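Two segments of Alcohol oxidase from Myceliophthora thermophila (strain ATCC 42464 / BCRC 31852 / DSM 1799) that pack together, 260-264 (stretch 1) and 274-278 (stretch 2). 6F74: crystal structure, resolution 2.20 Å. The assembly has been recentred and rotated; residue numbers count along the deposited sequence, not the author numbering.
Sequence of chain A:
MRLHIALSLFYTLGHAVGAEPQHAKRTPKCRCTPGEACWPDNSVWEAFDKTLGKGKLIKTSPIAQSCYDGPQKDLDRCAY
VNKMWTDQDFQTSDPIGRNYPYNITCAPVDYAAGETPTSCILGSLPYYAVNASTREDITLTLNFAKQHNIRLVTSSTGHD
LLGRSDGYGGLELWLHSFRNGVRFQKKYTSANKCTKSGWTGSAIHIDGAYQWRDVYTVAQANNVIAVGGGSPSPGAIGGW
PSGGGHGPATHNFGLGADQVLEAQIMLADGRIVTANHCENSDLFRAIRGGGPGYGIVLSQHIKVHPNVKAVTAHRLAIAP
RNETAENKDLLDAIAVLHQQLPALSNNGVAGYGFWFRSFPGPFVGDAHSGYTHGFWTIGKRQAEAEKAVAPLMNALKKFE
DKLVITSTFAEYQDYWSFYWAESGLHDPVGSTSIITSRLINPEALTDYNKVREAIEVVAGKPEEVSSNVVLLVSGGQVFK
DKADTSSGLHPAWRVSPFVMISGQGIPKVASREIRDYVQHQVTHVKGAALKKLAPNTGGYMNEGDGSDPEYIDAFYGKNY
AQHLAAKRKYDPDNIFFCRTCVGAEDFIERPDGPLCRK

Stretch 1 260-264: VLEAQ
Stretch 2, residues 274-278: TANHC

Residues 260-264 and the strand that includes 274-276 run antiparallel, their axes at 163° and 4.8 Å apart at closest approach. The register sets Ala263 against Ala275 (CA to CA 5.2 Å) and Gln264 against Thr274 (4.8 Å), and brings the CA atoms of Glu262 and Asn276 to 4.5 Å.

Ala263 and Ala275 form the hydrogen-bonded pair: Ala263 N donates to Ala275 O and Ala275 N to Ala263 O, both at 2.9 Å. Phi/psi of -147/155 and -123/114 keep both residues extended. Their methyls share one face of the sheet, where both residues are buried; so small a side chain asks for little room and leaves no polar group unsatisfied. The same carbonyls receive CA-H...O contacts, Glu262 CA to Ala275 O at 3.2 Å and Thr274 CA to Ala263 O at 3.5 Å.

The other face is polar. Glu262 (-166/170) takes chi1 p (64°), chi2 t and chi3 53°, which brings its carboxylate to the amide of Asn276; Asn276 ND2 donates to Glu262 OE1 at 3.1 Å. Asn276 (-158/-164) is also p, with chi2 10°. Its amide suits this buried place by serving two roles, for while ND2 gives to the glutamate, OD1 accepts from Cys278 N at 3.0 Å, bracing the turn through His277 (-64/-27).

Gln264 (-104/133) folds its chain through m, m and chi3 -53°, so its end comes nearer the partner than its CB direction suggests. Gln264 NE2 donates to Thr274 OG1 at 2.7 Å, the hydroxyl being placed by chi1 m (-64°) on a backbone at -86/136. A water bridges the pair, donating to Gln264 OE1 at 2.6 Å and lying 3.2 Å from Thr274 OG1.

His277, chi1 m and chi2 74°, swings its ring back so that CE1 lies 3.5 Å from Leu261 O, which sits at the ring edge. In all, 326 Å² is buried.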

# COMPACT_ATOMS: atom_id res chain seq x y z
N VAL A 260 -5.63 -4.03 -14.72
CA VAL A 260 -6.86 -4.77 -14.49
C VAL A 260 -7.74 -4.70 -15.74
O VAL A 260 -8.16 -3.63 -16.16
CB VAL A 260 -7.64 -4.24 -13.26
CG1 VAL A 260 -8.89 -5.09 -12.99
CG2 VAL A 260 -6.77 -4.23 -12.02
N LEU A 261 -8.01 -5.87 -16.31
CA LEU A 261 -8.83 -6.00 -17.52
C LEU A 261 -10.30 -6.22 -17.22
O LEU A 261 -11.18 -5.76 -17.96
CB LEU A 261 -8.33 -7.17 -18.34
CG LEU A 261 -6.95 -6.96 -18.96
CD1 LEU A 261 -6.34 -8.29 -19.36
CD2 LEU A 261 -7.05 -5.96 -20.14
N GLU A 262 -10.56 -6.97 -16.15
CA GLU A 262 -11.89 -7.22 -15.63
C GLU A 262 -11.82 -7.81 -14.24
O GLU A 262 -10.73 -8.17 -13.76
CB GLU A 262 -12.68 -8.17 -16.55
CG GLU A 262 -12.17 -9.57 -16.72
CD GLU A 262 -12.96 -10.33 -17.77
OE1 GLU A 262 -13.09 -9.83 -18.90
OE2 GLU A 262 -13.51 -11.42 -17.47
N ALA A 263 -12.98 -7.89 -13.59
CA ALA A 263 -13.10 -8.47 -12.26
C ALA A 263 -14.46 -9.17 -12.10
O ALA A 263 -15.43 -8.81 -12.77
CB ALA A 263 -12.94 -7.38 -11.19
N GLN A 264 -14.51 -10.15 -11.21
CA GLN A 264 -15.75 -10.66 -10.67
C GLN A 264 -15.85 -10.07 -9.28
O GLN A 264 -14.87 -10.08 -8.53
CB GLN A 264 -15.74 -12.18 -10.60
CG GLN A 264 -15.71 -12.91 -11.95
CD GLN A 264 -16.93 -12.66 -12.76
OE1 GLN A 264 -18.05 -12.85 -12.30
NE2 GLN A 264 -16.74 -12.22 -13.99
N THR A 274 -19.86 -9.22 -13.33
CA THR A 274 -18.65 -8.89 -14.08
C THR A 274 -18.52 -7.38 -14.16
O THR A 274 -19.51 -6.67 -14.39
CB THR A 274 -18.70 -9.52 -15.50
OG1 THR A 274 -18.73 -10.94 -15.35
CG2 THR A 274 -17.49 -9.16 -16.32
N ALA A 275 -17.30 -6.90 -13.93
CA ALA A 275 -16.97 -5.49 -14.12
C ALA A 275 -15.82 -5.40 -15.12
O ALA A 275 -14.70 -5.86 -14.83
CB ALA A 275 -16.58 -4.84 -12.80
N ASN A 276 -16.11 -4.82 -16.28
CA ASN A 276 -15.09 -4.56 -17.28
C ASN A 276 -15.56 -3.44 -18.23
O ASN A 276 -16.54 -2.73 -17.94
CB ASN A 276 -14.62 -5.87 -17.97
CG ASN A 276 -15.64 -6.50 -18.90
OD1 ASN A 276 -16.67 -5.92 -19.21
ND2 ASN A 276 -15.34 -7.72 -19.34
N HIS A 277 -14.89 -3.31 -19.37
CA HIS A 277 -15.15 -2.23 -20.31
C HIS A 277 -16.57 -2.31 -20.89
O HIS A 277 -17.14 -1.27 -21.25
CB HIS A 277 -14.10 -2.23 -21.45
CG HIS A 277 -12.68 -2.17 -20.96
ND1 HIS A 277 -12.04 -3.25 -20.38
CD2 HIS A 277 -11.78 -1.16 -20.95
CE1 HIS A 277 -10.82 -2.90 -20.02
NE2 HIS A 277 -10.64 -1.63 -20.35
N CYS A 278 -17.13 -3.52 -20.94
CA CYS A 278 -18.44 -3.77 -21.52
C CYS A 278 -19.56 -3.88 -20.51
O CYS A 278 -20.73 -3.85 -20.89
CB CYS A 278 -18.40 -5.10 -22.30
SG CYS A 278 -17.31 -5.05 -23.73
O HOH W 1 -20.13 -13.44 -13.83